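Local coordinates for glutathione S-transferase family protein (Populus trichocarpa, PDB 5F06), which probably catalyses conjugation of glutathione to electrophilic compounds, with release of a halide, as a two-subunit phi-class glutathione transferase that binds glutathione, at residues Pro8-Thr13 / Gly51-Leu56; Ser14-Cys19 / Arg67-Tyr72; Val98-Glu103 / Ser163-His168. All coordinates share one frame; numbering follows the deposited sequence.

Contact 1 (Pro8-Thr13 / Gly51-Leu56); sequences PMSTCT and GQIPAL. With GSH (glutathione), chain C; SO4 (sulfate ion), chain D.
Pro54 sets its ring against the first turn of the helix that starts at Thr11. Along that ring, CB passes Thr13 OG1 at 4.1 Å, CG reaches Cys12 O at 3.7 Å, and CD lies 3.7 Å from Cys12 CB. These are van der Waals contacts, and the peptide bond before Pro54 is cis. Ile53 meets the same turn beside Pro54, nearer Ser10. Its CG1 lies between the backbone N and the carbonyl carbon (chi1 56°), and the chain extends beyond, bringing CD1 to 3.6 Å from Ser10 OG; Thr13 OG1 is a second, slightly longer neighbour of that methyl.

Ser10 is the N-cap residue: its OG accepts from Thr13 N at 3.2 Å, and also from the Thr13 hydroxyl, while Ala7 O is a further partner. The methyl of Ile53 therefore rests on a hydroxyl already engaged by the helix end.

Glutathione lies between the two segments. Ile53 N donates to GSH O2 at 3.0 Å with a fairly straight bond (160°), and GSH N2 donates back to Ile53 O at 3.0 Å, so one residue grips both polar backbone groups of the ligand's cysteine. Gln52 NE2 holds the glycyl carboxylate oxygen O32 at 2.6 Å, while its OE1 is bonded to Arg106 of the second subunit. Cys12, a site of covalent glutathione attachment, faces the ligand. A cis-proline loop opposite the start of the first helix is the signature of the thioredoxin fold, here serving as the glutathione site.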
loop_
_atom_site.group_PDB
_atom_site.type_symbol
_atom_site.label_atom_id
_atom_site.label_comp_id
_atom_site.label_asym_id
_atom_site.label_seq_id
_atom_site.Cartn_x
_atom_site.Cartn_y
_atom_site.Cartn_z
ATOM N N PRO A 8 13.431 15.784 -9.186
ATOM C CA PRO A 8 12.575 15.596 -10.369
ATOM C C PRO A 8 12.709 14.232 -11.054
ATOM O O PRO A 8 11.733 13.732 -11.615
ATOM C CB PRO A 8 13.046 16.704 -11.317
ATOM C CG PRO A 8 13.577 17.763 -10.429
ATOM C CD PRO A 8 14.176 17.056 -9.246
ATOM N N MET A 9 13.900 13.643 -11.007
ATOM C CA MET A 9 14.178 12.429 -11.768
ATOM C C MET A 9 13.712 11.147 -11.065
ATOM O O MET A 9 13.639 10.091 -11.691
ATOM C CB MET A 9 15.678 12.341 -12.069
ATOM C CG MET A 9 16.053 11.224 -13.030
ATOM S SD MET A 9 17.669 11.458 -13.797
ATOM C CE MET A 9 17.275 12.714 -15.013
ATOM N N SER A 10 13.385 11.228 -9.780
ATOM C CA SER A 10 13.008 10.031 -9.035
ATOM C C SER A 10 11.528 9.704 -9.208
ATOM O O SER A 10 10.674 10.593 -9.260
ATOM C CB SER A 10 13.337 10.181 -7.545
ATOM O OG SER A 10 12.369 10.952 -6.866
ATOM N N THR A 11 11.244 8.410 -9.304
ATOM C CA THR A 11 9.886 7.913 -9.484
ATOM C C THR A 11 8.970 8.343 -8.354
ATOM O O THR A 11 7.812 8.690 -8.573
ATOM C CB THR A 11 9.862 6.384 -9.554
ATOM O OG1 THR A 11 10.509 5.843 -8.393
ATOM C CG2 THR A 11 10.573 5.896 -10.798
ATOM N N CYS A 12 9.501 8.294 -7.138
ATOM C CA CYS A 12 8.722 8.566 -5.943
ATOM C C CYS A 12 8.338 10.044 -5.839
ATOM O O CYS A 12 7.225 10.371 -5.431
ATOM C CB CYS A 12 9.510 8.122 -4.714
ATOM S SG CYS A 12 10.066 6.402 -4.816
ATOM N N THR A 13 9.249 10.937 -6.217
ATOM C CA THR A 13 8.928 12.362 -6.248
ATOM C C THR A 13 7.962 12.659 -7.384
ATOM O O THR A 13 7.008 13.425 -7.214
ATOM C CB THR A 13 10.180 13.241 -6.421
ATOM O OG1 THR A 13 11.146 12.903 -5.421
ATOM C CG2 THR A 13 9.825 14.722 -6.294
ATOM N N GLY A 51 14.608 7.561 5.699
ATOM C CA GLY A 51 15.685 8.131 4.910
ATOM C C GLY A 51 15.521 7.962 3.412
ATOM O O GLY A 51 16.489 7.687 2.699
ATOM N N GLN A 52 14.296 8.140 2.931
ATOM C CA GLN A 52 14.031 8.130 1.499
ATOM C C GLN A 52 13.122 9.289 1.106
ATOM O O GLN A 52 12.352 9.809 1.924
ATOM C CB GLN A 52 13.404 6.802 1.074
ATOM C CG GLN A 52 14.384 5.645 1.075
ATOM C CD GLN A 52 13.864 4.445 0.319
ATOM O OE1 GLN A 52 12.771 3.947 0.595
ATOM N NE2 GLN A 52 14.639 3.981 -0.653
ATOM N N ILE A 53 13.230 9.695 -0.152
ATOM C CA ILE A 53 12.430 10.789 -0.677
ATOM C C ILE A 53 11.171 10.214 -1.321
ATOM O O ILE A 53 11.188 9.089 -1.814
ATOM C CB ILE A 53 13.229 11.643 -1.697
ATOM C CG1 ILE A 53 13.783 10.782 -2.841
ATOM C CG2 ILE A 53 14.355 12.376 -0.985
ATOM C CD1 ILE A 53 14.372 11.605 -3.994
ATOM N N PRO A 54 10.077 10.993 -1.347
ATOM C CA PRO A 54 9.983 12.391 -0.931
ATOM C C PRO A 54 9.457 12.589 0.483
ATOM O O PRO A 54 8.999 11.646 1.124
ATOM C CB PRO A 54 8.994 12.965 -1.940
ATOM C CG PRO A 54 8.029 11.851 -2.130
ATOM C CD PRO A 54 8.845 10.569 -2.036
ATOM N N ALA A 55 9.545 13.829 0.946
ATOM C CA ALA A 55 8.834 14.277 2.128
ATOM C C ALA A 55 8.087 15.556 1.782
ATOM O O ALA A 55 8.432 16.245 0.815
ATOM C CB ALA A 55 9.785 14.509 3.280
ATOM N N LEU A 56 7.064 15.866 2.570
ATOM C CA LEU A 56 6.290 17.087 2.399
ATOM C C LEU A 56 6.232 17.867 3.705
ATOM O O LEU A 56 5.894 17.309 4.746
ATOM C CB LEU A 56 4.869 16.771 1.931
ATOM C CG LEU A 56 3.973 17.980 1.638
ATOM C CD1 LEU A 56 4.298 18.573 0.284
ATOM C CD2 LEU A 56 2.509 17.602 1.707
HETATM N N1 GSH C . 7.499 3.739 -0.258
HETATM C CA1 GSH C . 8.287 4.903 -0.498
HETATM C C1 GSH C . 7.441 5.960 -1.177
HETATM O O11 GSH C . 6.562 5.622 -2.011
HETATM O O12 GSH C . 7.618 7.174 -0.913
HETATM C CB1 GSH C . 9.482 4.552 -1.364
HETATM C CG1 GSH C . 10.443 5.731 -1.378
HETATM C CD1 GSH C . 11.639 5.476 -2.286
HETATM O OE1 GSH C . 11.824 4.376 -2.783
HETATM N N2 GSH C . 12.534 6.563 -2.549
HETATM C CA2 GSH C . 13.678 6.408 -3.393
HETATM C C2 GSH C . 14.926 6.857 -2.637
HETATM O O2 GSH C . 14.840 7.714 -1.780
HETATM C CB2 GSH C . 13.534 7.303 -4.604
HETATM S SG2 GSH C . 12.308 6.675 -5.730
HETATM N N3 GSH C . 16.208 6.277 -2.941
HETATM C CA3 GSH C . 17.394 6.719 -2.229
HETATM C C3 GSH C . 17.933 5.616 -1.323
HETATM O O31 GSH C . 19.146 5.628 -0.976
HETATM O O32 GSH C . 17.173 4.696 -0.922
HETATM S S SO4 D . 14.128 5.384 -9.280
HETATM O O1 SO4 D . 15.048 5.260 -10.412
HETATM O O2 SO4 D . 12.979 4.509 -9.491
HETATM O O3 SO4 D . 14.809 5.002 -8.046
HETATM O O4 SO4 D . 13.677 6.769 -9.177
#

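Contact 2 (Ser14-Cys19 / Arg67-Tyr72); sequences SRVLTC and RAITSY
Thr70 turns its hydroxyl to a set of polar groups and its methyl to the neighbouring helix. OG1 is hydrogen-bonded to His168 NE2; Arg67 O, 3.1 Å from Thr70 OG1, is a possible acceptor for its proton, but Ser66 O competes weakly and the choice is unsettled. With OG1 between the backbone N and the carbonyl carbon (chi1 56°), CG2 is anti to the carbonyl carbon and projects into the interface. There it meets Arg15 O at 3.7 Å and Cys19 CB also at 3.7 Å, one helical turn further on.

The two helical segments run nearly parallel, 10° between their directions, with axes 9.1 Å apart at closest approach. Val16 and Ile69 fill the flank toward the sheet: their side chains cross at about a right angle, Val16 CG1 to Ile69 CG2 at 3.7 Å, and Ile69 also packs on Leu63 of strand 61-64.

On the other flank Arg15, bent at chi3, and the extended Arg67 cross at a slant, and their guanidinium groups stack, centres 3.8 Å apart and planes tilted by 23°; Arg67 NH2 sits over the middle of the Arg15 group, 3.4 Å from Arg15 CZ. No bond can join these donors, so each is anchored by its own acceptors: Arg15 NH1 by Ser66 OG and Arg15 NE by His168 O, Arg67 NE by a salt bridge to Glu103.

Both arginines touch the bound glutathione. Two like charges are held face to face in a buried setting; their repulsion is probably offset in part by these acceptors, of which Glu103 brings a negative charge, and the pair probably lends positive potential to the end of the pocket that holds the gamma-glutamyl carboxylate.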
loop_
_atom_site.group_PDB
_atom_site.type_symbol
_atom_site.label_atom_id
_atom_site.label_comp_id
_atom_site.label_asym_id
_atom_site.label_seq_id
_atom_site.Cartn_x
_atom_site.Cartn_y
_atom_site.Cartn_z
ATOM N N SER A 14 8.204 12.051 -8.543
ATOM C CA SER A 14 7.376 12.291 -9.722
ATOM C C SER A 14 5.924 11.897 -9.485
ATOM O O SER A 14 5.016 12.499 -10.053
ATOM C CB SER A 14 7.924 11.533 -10.930
ATOM O OG SER A 14 9.144 12.097 -11.379
ATOM N N ARG A 15 5.707 10.884 -8.653
ATOM C CA ARG A 15 4.351 10.453 -8.334
ATOM C C ARG A 15 3.581 11.596 -7.671
ATOM O O ARG A 15 2.405 11.817 -7.969
ATOM C CB ARG A 15 4.370 9.218 -7.428
ATOM C CG ARG A 15 3.010 8.562 -7.272
ATOM C CD ARG A 15 3.072 7.216 -6.557
ATOM N NE ARG A 15 3.822 6.214 -7.317
ATOM C CZ ARG A 15 5.031 5.753 -6.998
ATOM N NH1 ARG A 15 5.667 6.176 -5.910
ATOM N NH2 ARG A 15 5.607 4.847 -7.774
ATOM N N VAL A 16 4.248 12.332 -6.788
ATOM C CA VAL A 16 3.619 13.479 -6.139
ATOM C C VAL A 16 3.491 14.648 -7.115
ATOM O O VAL A 16 2.439 15.295 -7.191
ATOM C CB VAL A 16 4.415 13.932 -4.894
ATOM C CG1 VAL A 16 3.736 15.121 -4.222
ATOM C CG2 VAL A 16 4.566 12.789 -3.910
ATOM N N LEU A 17 4.556 14.914 -7.866
ATOM C CA LEU A 17 4.562 16.050 -8.777
ATOM C C LEU A 17 3.378 16.015 -9.738
ATOM O O LEU A 17 2.721 17.030 -9.951
ATOM C CB LEU A 17 5.871 16.100 -9.562
ATOM C CG LEU A 17 7.095 16.552 -8.763
ATOM C CD1 LEU A 17 8.347 16.392 -9.588
ATOM C CD2 LEU A 17 6.944 17.999 -8.310
ATOM N N THR A 18 3.089 14.850 -10.310
ATOM C CA THR A 18 1.993 14.760 -11.263
ATOM C C THR A 18 0.658 14.991 -10.553
ATOM O O THR A 18 -0.246 15.618 -11.113
ATOM C CB THR A 18 1.983 13.401 -12.009
ATOM O OG1 THR A 18 0.931 13.393 -12.982
ATOM C CG2 THR A 18 1.798 12.243 -11.048
ATOM N N CYS A 19 0.542 14.517 -9.315
ATOM C CA CYS A 19 -0.662 14.761 -8.524
ATOM C C CYS A 19 -0.848 16.258 -8.265
ATOM O O CYS A 19 -1.949 16.790 -8.429
ATOM C CB CYS A 19 -0.609 14.002 -7.195
ATOM S SG CYS A 19 -2.063 14.277 -6.126
ATOM N N ARG A 67 2.512 8.030 -1.652
ATOM C CA ARG A 67 1.080 7.815 -1.836
ATOM C C ARG A 67 0.261 8.338 -0.650
ATOM O O ARG A 67 -0.949 8.549 -0.767
ATOM C CB ARG A 67 0.799 6.332 -2.068
ATOM C CG ARG A 67 1.527 5.736 -3.284
ATOM C CD ARG A 67 1.498 4.216 -3.239
ATOM N NE ARG A 67 2.236 3.582 -4.333
ATOM C CZ ARG A 67 3.560 3.474 -4.386
ATOM N NH1 ARG A 67 4.319 3.972 -3.415
ATOM N NH2 ARG A 67 4.132 2.872 -5.421
ATOM N N ALA A 68 0.910 8.539 0.493
ATOM C CA ALA A 68 0.261 9.237 1.603
ATOM C C ALA A 68 0.147 10.716 1.247
ATOM O O ALA A 68 -0.857 11.376 1.536
ATOM C CB ALA A 68 1.035 9.052 2.898
ATOM N N ILE A 69 1.184 11.229 0.597
ATOM C CA ILE A 69 1.221 12.635 0.223
ATOM C C ILE A 69 0.189 12.922 -0.865
ATOM O O ILE A 69 -0.530 13.913 -0.800
ATOM C CB ILE A 69 2.627 13.048 -0.259
ATOM C CG1 ILE A 69 3.629 12.938 0.892
ATOM C CG2 ILE A 69 2.608 14.470 -0.788
ATOM C CD1 ILE A 69 5.093 13.025 0.470
ATOM N N THR A 70 0.105 12.055 -1.863
ATOM C CA THR A 70 -0.879 12.240 -2.927
ATOM C C THR A 70 -2.302 12.140 -2.381
ATOM O O THR A 70 -3.170 12.928 -2.752
ATOM C CB THR A 70 -0.709 11.216 -4.058
ATOM O OG1 THR A 70 -0.766 9.885 -3.525
ATOM C CG2 THR A 70 0.618 11.427 -4.791
ATOM N N SER A 71 -2.531 11.166 -1.505
ATOM C CA SER A 71 -3.843 10.958 -0.905
ATOM C C SER A 71 -4.254 12.182 -0.083
ATOM O O SER A 71 -5.398 12.640 -0.149
ATOM C CB SER A 71 -3.834 9.696 -0.030
ATOM O OG SER A 71 -5.114 9.425 0.515
ATOM N N TYR A 72 -3.310 12.710 0.685
ATOM C CA TYR A 72 -3.539 13.926 1.455
ATOM C C TYR A 72 -3.937 15.088 0.548
ATOM O O TYR A 72 -4.959 15.742 0.765
ATOM C CB TYR A 72 -2.284 14.289 2.248
ATOM C CG TYR A 72 -2.408 15.591 2.981
ATOM C CD1 TYR A 72 -3.304 15.727 4.035
ATOM C CD2 TYR A 72 -1.637 16.689 2.629
ATOM C CE1 TYR A 72 -3.428 16.914 4.715
ATOM C CE2 TYR A 72 -1.755 17.890 3.308
ATOM C CZ TYR A 72 -2.653 17.993 4.349
ATOM O OH TYR A 72 -2.785 19.178 5.040
#

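Contact 3 (Val98-Glu103 / Ser163-His168); sequences VWTEVE and SLADLH
His168 and Glu103 set two flat groups against each other, the carboxylate and ring planes 68° apart. Over one face of the imidazole is Leu164 O, 3.4 Å above the plane and toward the rim; at its edge, in plane, a water lies 2.7 Å from His168 ND1. The Trp99 indole has Val98 CG1 and Val102 CG2 over one face, near its rim, and packs on Phe50 of the second subunit. A capping box, Ser163 with Asp166, opens the short helix 164-167 that leans on the long helix 90-120 of the all-helical domain.

The water bridges the segments: it donates to Thr100 O at 2.6 Å and to Glu103 OE1 at 2.6 Å. Glu103 OE1 also approaches His168 CB to 3.6 Å, while its carboxylate forms a salt bridge with Arg67; His168 NE2 pairs with Thr70 OG1.

Apolar contact closes the rest. Thr100 keeps OG1 turned back to Lys97 O (chi1 57°), which leaves its methyl CG2 to press on Ala165 CA at 3.6 Å. Trp99 CB touches Ala165 CB at 3.7 Å before the indole swings away.

In the box, Ser163 OG accepts from Ala165 N, and the return bond ends on Asp166 OD2, which accepts from Ser163 N at 3.0 Å (angle 146°) with its anti lone pair.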
loop_
_atom_site.group_PDB
_atom_site.type_symbol
_atom_site.label_atom_id
_atom_site.label_comp_id
_atom_site.label_asym_id
_atom_site.label_seq_id
_atom_site.Cartn_x
_atom_site.Cartn_y
_atom_site.Cartn_z
ATOM N N VAL A 98 -9.895 0.499 -4.104
ATOM C CA VAL A 98 -9.552 -0.869 -4.466
ATOM C C VAL A 98 -8.296 -0.882 -5.330
ATOM O O VAL A 98 -7.334 -1.592 -5.031
ATOM C CB VAL A 98 -10.707 -1.567 -5.215
ATOM C CG1 VAL A 98 -10.266 -2.913 -5.777
ATOM C CG2 VAL A 98 -11.903 -1.753 -4.285
ATOM N N TRP A 99 -8.291 -0.073 -6.382
ATOM C CA TRP A 99 -7.233 -0.164 -7.372
ATOM C C TRP A 99 -5.972 0.607 -6.985
ATOM O O TRP A 99 -4.906 0.318 -7.526
ATOM C CB TRP A 99 -7.773 0.280 -8.733
ATOM C CG TRP A 99 -8.718 -0.757 -9.250
ATOM C CD1 TRP A 99 -10.074 -0.780 -9.096
ATOM C CD2 TRP A 99 -8.373 -1.960 -9.952
ATOM N NE1 TRP A 99 -10.595 -1.914 -9.671
ATOM C CE2 TRP A 99 -9.575 -2.652 -10.204
ATOM C CE3 TRP A 99 -7.170 -2.510 -10.397
ATOM C CZ2 TRP A 99 -9.604 -3.865 -10.887
ATOM C CZ3 TRP A 99 -7.202 -3.716 -11.073
ATOM C CH2 TRP A 99 -8.410 -4.382 -11.310
ATOM N N THR A 100 -6.062 1.535 -6.030
ATOM C CA THR A 100 -4.835 2.099 -5.457
ATOM C C THR A 100 -4.163 1.044 -4.589
ATOM O O THR A 100 -2.934 0.994 -4.512
ATOM C CB THR A 100 -5.062 3.379 -4.606
ATOM O OG1 THR A 100 -5.981 3.125 -3.537
ATOM C CG2 THR A 100 -5.574 4.530 -5.470
ATOM N N GLU A 101 -4.962 0.194 -3.947
ATOM C CA GLU A 101 -4.405 -0.878 -3.134
ATOM C C GLU A 101 -3.809 -1.953 -4.032
ATOM O O GLU A 101 -2.810 -2.562 -3.680
ATOM C CB GLU A 101 -5.455 -1.488 -2.207
ATOM C CG GLU A 101 -5.756 -0.638 -0.990
ATOM C CD GLU A 101 -4.534 -0.428 -0.114
ATOM O OE1 GLU A 101 -3.816 -1.415 0.155
ATOM O OE2 GLU A 101 -4.287 0.726 0.296
ATOM N N VAL A 102 -4.418 -2.172 -5.193
ATOM C CA VAL A 102 -3.873 -3.109 -6.168
ATOM C C VAL A 102 -2.494 -2.636 -6.620
ATOM O O VAL A 102 -1.566 -3.431 -6.739
ATOM C CB VAL A 102 -4.808 -3.272 -7.388
ATOM C CG1 VAL A 102 -4.100 -3.988 -8.543
ATOM C CG2 VAL A 102 -6.061 -4.027 -6.988
ATOM N N GLU A 103 -2.359 -1.336 -6.862
ATOM C CA GLU A 103 -1.073 -0.777 -7.269
ATOM C C GLU A 103 -0.020 -0.972 -6.181
ATOM O O GLU A 103 1.128 -1.325 -6.470
ATOM C CB GLU A 103 -1.215 0.707 -7.609
ATOM C CG GLU A 103 0.029 1.329 -8.260
ATOM C CD GLU A 103 1.062 1.818 -7.257
ATOM O OE1 GLU A 103 0.668 2.228 -6.142
ATOM O OE2 GLU A 103 2.269 1.802 -7.588
ATOM N N SER A 163 -8.273 8.325 -12.428
ATOM C CA SER A 163 -8.252 8.492 -10.976
ATOM C C SER A 163 -6.852 8.343 -10.384
ATOM O O SER A 163 -5.882 8.084 -11.096
ATOM C CB SER A 163 -9.188 7.483 -10.315
ATOM O OG SER A 163 -8.553 6.227 -10.164
ATOM N N LEU A 164 -6.768 8.512 -9.070
ATOM C CA LEU A 164 -5.514 8.360 -8.341
ATOM C C LEU A 164 -4.910 6.971 -8.554
ATOM O O LEU A 164 -3.689 6.807 -8.530
ATOM C CB LEU A 164 -5.741 8.613 -6.848
ATOM C CG LEU A 164 -4.480 8.700 -5.989
ATOM C CD1 LEU A 164 -3.668 9.946 -6.331
ATOM C CD2 LEU A 164 -4.861 8.683 -4.516
ATOM N N ALA A 165 -5.772 5.978 -8.766
ATOM C CA ALA A 165 -5.332 4.610 -9.024
ATOM C C ALA A 165 -4.417 4.545 -10.241
ATOM O O ALA A 165 -3.328 3.978 -10.172
ATOM C CB ALA A 165 -6.534 3.688 -9.215
ATOM N N ASP A 166 -4.858 5.123 -11.356
ATOM C CA ASP A 166 -4.046 5.144 -12.567
ATOM C C ASP A 166 -2.775 5.958 -12.349
ATOM O O ASP A 166 -1.678 5.525 -12.708
ATOM C CB ASP A 166 -4.839 5.722 -13.737
ATOM C CG ASP A 166 -6.220 5.119 -13.857
ATOM O OD1 ASP A 166 -6.353 4.035 -14.467
ATOM O OD2 ASP A 166 -7.171 5.739 -13.333
ATOM N N LEU A 167 -2.941 7.136 -11.755
ATOM C CA LEU A 167 -1.841 8.070 -11.539
ATOM C C LEU A 167 -0.645 7.417 -10.857
ATOM O O LEU A 167 0.506 7.640 -11.252
ATOM C CB LEU A 167 -2.325 9.263 -10.705
ATOM C CG LEU A 167 -1.305 10.384 -10.468
ATOM C CD1 LEU A 167 -2.006 11.729 -10.384
ATOM C CD2 LEU A 167 -0.462 10.150 -9.210
ATOM N N HIS A 168 -0.909 6.609 -9.835
ATOM C CA HIS A 168 0.174 6.012 -9.066
ATOM C C HIS A 168 1.064 5.106 -9.914
ATOM O O HIS A 168 2.197 4.832 -9.530
ATOM C CB HIS A 168 -0.380 5.233 -7.871
ATOM C CG HIS A 168 -0.819 6.107 -6.744
ATOM N ND1 HIS A 168 -1.479 5.622 -5.637
ATOM C CD2 HIS A 168 -0.689 7.443 -6.550
ATOM C CE1 HIS A 168 -1.741 6.621 -4.810
ATOM N NE2 HIS A 168 -1.272 7.735 -5.340
HETATM O O HOH W 1 -1.505 3.070 -4.920
#

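From the N terminus, strand 2-6 leads into helix 11-22, which supplies the first segments of both contact 1 and contact 2. Contact 1 closes a 37-residue loop at the cis-proline stretch before strand 55-58; contact 2 closes a longer one at helix 66-76. Their segments alternate along the chain, so these loops cross rather than nest, and Pro54 CG against Val16 CG2 joins them directly. Contact 3 follows in series and closes a 59-residue, largely helical excursion between helix 90-120 and helix 164-167. It does not touch contact 1 but meets contact 2 through Arg67 with Glu103, tying the thioredoxin-like N-terminal part to the helical C-terminal part.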